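Local coordinates for NS3-like protein (Alongshan virus, PDB 6M40) that probably unwinds viral RNA as an NS3-like superfamily 2 helicase, driven by hydrolysis of ATP and other ribonucleoside triphosphates, at residues Ser122-Gln134 and Glu332-Glu345. Numbering follows the deposited sequence.
Sequences SAHTKVLRALIHQ and EANMCLRALDLPEE
Ala123 and Ala333 bring the two backbones closest, CA to CA 4.7 Å, where helix 123-134 runs roughly parallel to helix 332-339, their axes 8.8 Å apart at nearest approach and crossing at -31°. The alanines allow this approach, and the methyl CB of Ala333 then lies 3.7 Å from CB of Lys126, against the root of that side chain. One turn on, Val127 points CG1 at CB of Cys336 (3.7 Å); its chi1 of -50° sets that methyl anti to the carbonyl carbon. Farther along, the helices splay, and leucines bridge the widening gap: CD2 of Leu337 and CD1 of Leu342 both meet CB of Ala130, and CD1 of Leu342 also reaches CD2 of Leu131 at 3.7 Å. Leu342 closes a Schellman motif, its N-H bonded back to Leu337 O, with Asp341 in positive phi. The contact joins the first, DEAD-type RecA-like domain, whose helix 123-136 precedes strand 145-149 of the parallel sheet, to the helical C-terminal domain, as in flavivirus NS3 helicases. Beside this apolar seam, Glu345 spans two cations, Arg129 and Lys126. Its OE1 receives a weak, bent hydrogen bond (134°) at the edge of the Arg129 guanidinium, 3.3 Å from NH1, while OE2 makes a long salt bridge of 3.7 Å to NZ of Lys126, whose stronger partner is Asp323. Asn334 steadies the backbone of Glu345 from within its own segment: OD1 accepts the Glu345 N-H on a lone pair, and ND2 donates to the carbonyl O of the same residue.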
loop_
_atom_site.group_PDB
_atom_site.type_symbol
_atom_site.label_atom_id
_atom_site.label_comp_id
_atom_site.label_asym_id
_atom_site.label_seq_id
_atom_site.Cartn_x
_atom_site.Cartn_y
_atom_site.Cartn_z
ATOM N N SER A 122 -0.226 -2.913 -3.191
ATOM C CA SER A 122 0.277 -4.246 -2.894
ATOM C C SER A 122 -0.498 -5.237 -3.743
ATOM O O SER A 122 -1.694 -5.051 -3.978
ATOM C CB SER A 122 0.138 -4.604 -1.403
ATOM O OG SER A 122 -1.138 -5.160 -1.127
ATOM N N ALA A 123 0.186 -6.283 -4.212
ATOM C CA ALA A 123 -0.517 -7.356 -4.901
ATOM C C ALA A 123 -1.488 -8.058 -3.970
ATOM O O ALA A 123 -2.520 -8.556 -4.421
ATOM C CB ALA A 123 0.477 -8.351 -5.489
ATOM N N HIS A 124 -1.194 -8.089 -2.673
ATOM C CA HIS A 124 -2.045 -8.841 -1.760
ATOM C C HIS A 124 -3.376 -8.141 -1.557
ATOM O O HIS A 124 -4.421 -8.797 -1.551
ATOM C CB HIS A 124 -1.296 -9.080 -0.457
ATOM C CG HIS A 124 0.051 -9.693 -0.670
ATOM N ND1 HIS A 124 1.103 -8.985 -1.208
ATOM C CD2 HIS A 124 0.506 -10.954 -0.481
ATOM C CE1 HIS A 124 2.159 -9.772 -1.310
ATOM N NE2 HIS A 124 1.824 -10.972 -0.871
ATOM N N THR A 125 -3.367 -6.815 -1.415
ATOM C CA THR A 125 -4.628 -6.080 -1.368
ATOM C C THR A 125 -5.492 -6.422 -2.575
ATOM O O THR A 125 -6.688 -6.690 -2.436
ATOM C CB THR A 125 -4.362 -4.580 -1.298
ATOM O OG1 THR A 125 -3.387 -4.304 -0.286
ATOM C CG2 THR A 125 -5.632 -3.827 -0.981
ATOM N N LYS A 126 -4.888 -6.456 -3.765
ATOM C CA LYS A 126 -5.644 -6.677 -4.992
ATOM C C LYS A 126 -6.350 -8.024 -4.972
ATOM O O LYS A 126 -7.566 -8.100 -5.164
ATOM C CB LYS A 126 -4.714 -6.597 -6.196
ATOM C CG LYS A 126 -3.780 -5.400 -6.234
ATOM C CD LYS A 126 -4.408 -4.220 -6.949
ATOM C CE LYS A 126 -3.376 -3.187 -7.341
ATOM N NZ LYS A 126 -3.936 -2.246 -8.348
ATOM N N VAL A 127 -5.598 -9.105 -4.762
ATOM C CA VAL A 127 -6.209 -10.427 -4.801
ATOM C C VAL A 127 -7.190 -10.582 -3.651
ATOM O O VAL A 127 -8.237 -11.221 -3.792
ATOM C CB VAL A 127 -5.127 -11.516 -4.783
ATOM C CG1 VAL A 127 -4.074 -11.235 -5.843
ATOM C CG2 VAL A 127 -4.483 -11.595 -3.432
ATOM N N LEU A 128 -6.874 -9.998 -2.493
ATOM C CA LEU A 128 -7.818 -10.020 -1.381
ATOM C C LEU A 128 -9.136 -9.369 -1.782
ATOM O O LEU A 128 -10.214 -9.913 -1.520
ATOM C CB LEU A 128 -7.208 -9.314 -0.170
ATOM C CG LEU A 128 -8.033 -9.357 1.111
ATOM C CD1 LEU A 128 -8.330 -10.790 1.549
ATOM C CD2 LEU A 128 -7.273 -8.611 2.195
ATOM N N ARG A 129 -9.067 -8.188 -2.414
ATOM C CA ARG A 129 -10.289 -7.497 -2.826
ATOM C C ARG A 129 -11.148 -8.391 -3.711
ATOM O O ARG A 129 -12.371 -8.460 -3.545
ATOM C CB ARG A 129 -9.944 -6.193 -3.555
ATOM C CG ARG A 129 -10.968 -5.059 -3.340
ATOM C CD ARG A 129 -10.944 -3.961 -4.423
ATOM N NE ARG A 129 -9.683 -3.226 -4.472
ATOM C CZ ARG A 129 -8.853 -3.212 -5.514
ATOM N NH1 ARG A 129 -9.148 -3.880 -6.622
ATOM N NH2 ARG A 129 -7.724 -2.519 -5.449
ATOM N N ALA A 130 -10.511 -9.104 -4.649
ATOM C CA ALA A 130 -11.232 -9.997 -5.552
ATOM C C ALA A 130 -11.868 -11.165 -4.812
ATOM O O ALA A 130 -12.981 -11.585 -5.148
ATOM C CB ALA A 130 -10.280 -10.519 -6.626
ATOM N N LEU A 131 -11.165 -11.724 -3.827
ATOM C CA LEU A 131 -11.687 -12.886 -3.116
ATOM C C LEU A 131 -12.822 -12.500 -2.179
ATOM O O LEU A 131 -13.801 -13.243 -2.048
ATOM C CB LEU A 131 -10.555 -13.574 -2.352
ATOM C CG LEU A 131 -9.544 -14.301 -3.245
ATOM C CD1 LEU A 131 -8.280 -14.661 -2.487
ATOM C CD2 LEU A 131 -10.165 -15.563 -3.855
ATOM N N ILE A 132 -12.711 -11.349 -1.516
ATOM C CA ILE A 132 -13.830 -10.864 -0.713
ATOM C C ILE A 132 -15.029 -10.577 -1.607
ATOM O O ILE A 132 -16.175 -10.863 -1.242
ATOM C CB ILE A 132 -13.421 -9.618 0.095
ATOM C CG1 ILE A 132 -12.187 -9.910 0.957
ATOM C CG2 ILE A 132 -14.583 -9.170 0.971
ATOM C CD1 ILE A 132 -12.371 -11.034 1.930
ATOM N N HIS A 133 -14.788 -9.988 -2.784
ATOM C CA HIS A 133 -15.879 -9.751 -3.725
ATOM C C HIS A 133 -16.546 -11.062 -4.137
ATOM O O HIS A 133 -17.773 -11.126 -4.285
ATOM C CB HIS A 133 -15.365 -9.019 -4.969
ATOM C CG HIS A 133 -14.957 -7.598 -4.729
ATOM N ND1 HIS A 133 -14.335 -6.836 -5.697
ATOM C CD2 HIS A 133 -15.073 -6.804 -3.637
ATOM C CE1 HIS A 133 -14.087 -5.631 -5.210
ATOM N NE2 HIS A 133 -14.523 -5.586 -3.963
ATOM N N GLN A 134 -15.752 -12.120 -4.335
ATOM C CA GLN A 134 -16.303 -13.398 -4.785
ATOM C C GLN A 134 -17.124 -14.064 -3.684
ATOM O O GLN A 134 -18.231 -14.550 -3.937
ATOM C CB GLN A 134 -15.172 -14.328 -5.251
ATOM C CG GLN A 134 -15.609 -15.711 -5.766
ATOM C CD GLN A 134 -14.467 -16.725 -5.833
ATOM O OE1 GLN A 134 -13.734 -16.907 -4.864
ATOM N NE2 GLN A 134 -14.318 -17.389 -6.979
ATOM N N GLU A 332 2.004 -9.139 -10.845
ATOM C CA GLU A 332 1.849 -10.210 -9.861
ATOM C C GLU A 332 0.395 -10.350 -9.424
ATOM O O GLU A 332 -0.071 -11.466 -9.176
ATOM C CB GLU A 332 2.764 -9.969 -8.656
ATOM C CG GLU A 332 4.197 -9.615 -9.058
ATOM C CD GLU A 332 5.263 -9.924 -8.019
ATOM O OE1 GLU A 332 5.152 -9.461 -6.871
ATOM O OE2 GLU A 332 6.233 -10.618 -8.374
ATOM N N ALA A 333 -0.346 -9.245 -9.353
ATOM C CA ALA A 333 -1.755 -9.340 -8.986
ATOM C C ALA A 333 -2.558 -10.090 -10.048
ATOM O O ALA A 333 -3.351 -10.985 -9.723
ATOM C CB ALA A 333 -2.338 -7.947 -8.747
ATOM N N ASN A 334 -2.359 -9.749 -11.326
ATOM C CA ASN A 334 -3.092 -10.414 -12.399
ATOM C C ASN A 334 -2.657 -11.868 -12.531
ATOM O O ASN A 334 -3.480 -12.746 -12.804
ATOM C CB ASN A 334 -2.890 -9.676 -13.727
ATOM C CG ASN A 334 -3.850 -8.496 -13.913
ATOM O OD1 ASN A 334 -4.994 -8.524 -13.460
ATOM N ND2 ASN A 334 -3.377 -7.453 -14.594
HETATM N N MSE A 335 -1.371 -12.149 -12.348
HETATM C CA MSE A 335 -0.894 -13.524 -12.402
HETATM C C MSE A 335 -1.660 -14.382 -11.396
HETATM O O MSE A 335 -2.123 -15.467 -11.724
HETATM C CB MSE A 335 0.607 -13.585 -12.139
HETATM C CG MSE A 335 1.453 -13.187 -13.333
HETATM SE SE MSE A 335 3.347 -13.129 -12.843
HETATM C CE MSE A 335 3.687 -15.066 -12.573
ATOM N N CYS A 336 -1.801 -13.873 -10.170
ATOM C CA CYS A 336 -2.559 -14.588 -9.149
ATOM C C CYS A 336 -4.032 -14.664 -9.501
ATOM O O CYS A 336 -4.670 -15.696 -9.292
ATOM C CB CYS A 336 -2.420 -13.905 -7.788
ATOM S SG CYS A 336 -0.747 -13.681 -7.204
ATOM N N LEU A 337 -4.600 -13.560 -9.991
ATOM C CA LEU A 337 -6.019 -13.538 -10.321
ATOM C C LEU A 337 -6.335 -14.511 -11.446
ATOM O O LEU A 337 -7.426 -15.084 -11.477
ATOM C CB LEU A 337 -6.442 -12.119 -10.704
ATOM C CG LEU A 337 -6.448 -11.057 -9.594
ATOM C CD1 LEU A 337 -6.470 -9.641 -10.174
ATOM C CD2 LEU A 337 -7.634 -11.249 -8.668
ATOM N N ARG A 338 -5.391 -14.731 -12.367
ATOM C CA ARG A 338 -5.679 -15.625 -13.482
ATOM C C ARG A 338 -5.639 -17.086 -13.044
ATOM O O ARG A 338 -6.476 -17.888 -13.472
ATOM C CB ARG A 338 -4.699 -15.378 -14.629
ATOM C CG ARG A 338 -5.141 -16.035 -15.915
ATOM C CD ARG A 338 -4.251 -15.672 -17.072
ATOM N NE ARG A 338 -4.654 -14.447 -17.752
ATOM C CZ ARG A 338 -4.007 -13.942 -18.799
ATOM N NH1 ARG A 338 -2.922 -14.550 -19.261
ATOM N NH2 ARG A 338 -4.422 -12.825 -19.372
ATOM N N ALA A 339 -4.654 -17.448 -12.214
ATOM C CA ALA A 339 -4.601 -18.793 -11.650
ATOM C C ALA A 339 -5.870 -19.124 -10.884
ATOM O O ALA A 339 -6.396 -20.239 -10.993
ATOM C CB ALA A 339 -3.381 -18.930 -10.741
ATOM N N LEU A 340 -6.370 -18.177 -10.092
ATOM C CA LEU A 340 -7.608 -18.363 -9.353
ATOM C C LEU A 340 -8.846 -18.083 -10.192
ATOM O O LEU A 340 -9.958 -18.158 -9.660
ATOM C CB LEU A 340 -7.623 -17.459 -8.123
ATOM C CG LEU A 340 -6.400 -17.454 -7.205
ATOM C CD1 LEU A 340 -6.353 -16.139 -6.461
ATOM C CD2 LEU A 340 -6.417 -18.608 -6.219
ATOM N N ASP A 341 -8.685 -17.748 -11.476
ATOM C CA ASP A 341 -9.819 -17.542 -12.378
ATOM C C ASP A 341 -10.789 -16.518 -11.802
ATOM O O ASP A 341 -12.002 -16.737 -11.714
ATOM C CB ASP A 341 -10.518 -18.869 -12.676
ATOM C CG ASP A 341 -9.912 -19.593 -13.878
ATOM O OD1 ASP A 341 -10.104 -19.127 -15.028
ATOM O OD2 ASP A 341 -9.227 -20.617 -13.665
ATOM N N LEU A 342 -10.227 -15.384 -11.399
ATOM C CA LEU A 342 -10.916 -14.200 -10.914
ATOM C C LEU A 342 -10.839 -13.088 -11.952
ATOM O O LEU A 342 -9.979 -13.114 -12.838
ATOM C CB LEU A 342 -10.291 -13.706 -9.599
ATOM C CG LEU A 342 -10.405 -14.618 -8.371
ATOM C CD1 LEU A 342 -9.700 -14.032 -7.146
ATOM C CD2 LEU A 342 -11.874 -14.870 -8.070
ATOM N N PRO A 343 -11.731 -12.096 -11.881
ATOM C CA PRO A 343 -11.608 -10.927 -12.765
ATOM C C PRO A 343 -10.282 -10.209 -12.571
ATOM O O PRO A 343 -9.781 -10.079 -11.453
ATOM C CB PRO A 343 -12.786 -10.041 -12.353
ATOM C CG PRO A 343 -13.784 -10.985 -11.774
ATOM C CD PRO A 343 -13.004 -12.110 -11.141
ATOM N N GLU A 344 -9.731 -9.710 -13.670
ATOM C CA GLU A 344 -8.398 -9.131 -13.685
ATOM C C GLU A 344 -8.471 -7.604 -13.731
ATOM O O GLU A 344 -9.542 -6.995 -13.799
ATOM C CB GLU A 344 -7.607 -9.717 -14.856
ATOM C CG GLU A 344 -7.419 -11.228 -14.696
ATOM C CD GLU A 344 -6.846 -11.926 -15.913
ATOM O OE1 GLU A 344 -6.287 -11.255 -16.807
ATOM O OE2 GLU A 344 -6.962 -13.167 -15.972
ATOM N N GLU A 345 -7.307 -6.984 -13.661
ATOM C CA GLU A 345 -7.185 -5.550 -13.522
ATOM C C GLU A 345 -6.690 -4.920 -14.816
ATOM O O GLU A 345 -5.848 -5.508 -15.507
ATOM C CB GLU A 345 -6.208 -5.181 -12.396
ATOM C CG GLU A 345 -6.533 -5.780 -11.043
ATOM C CD GLU A 345 -7.287 -4.822 -10.153
ATOM O OE1 GLU A 345 -8.268 -5.249 -9.512
ATOM O OE2 GLU A 345 -6.898 -3.639 -10.085
#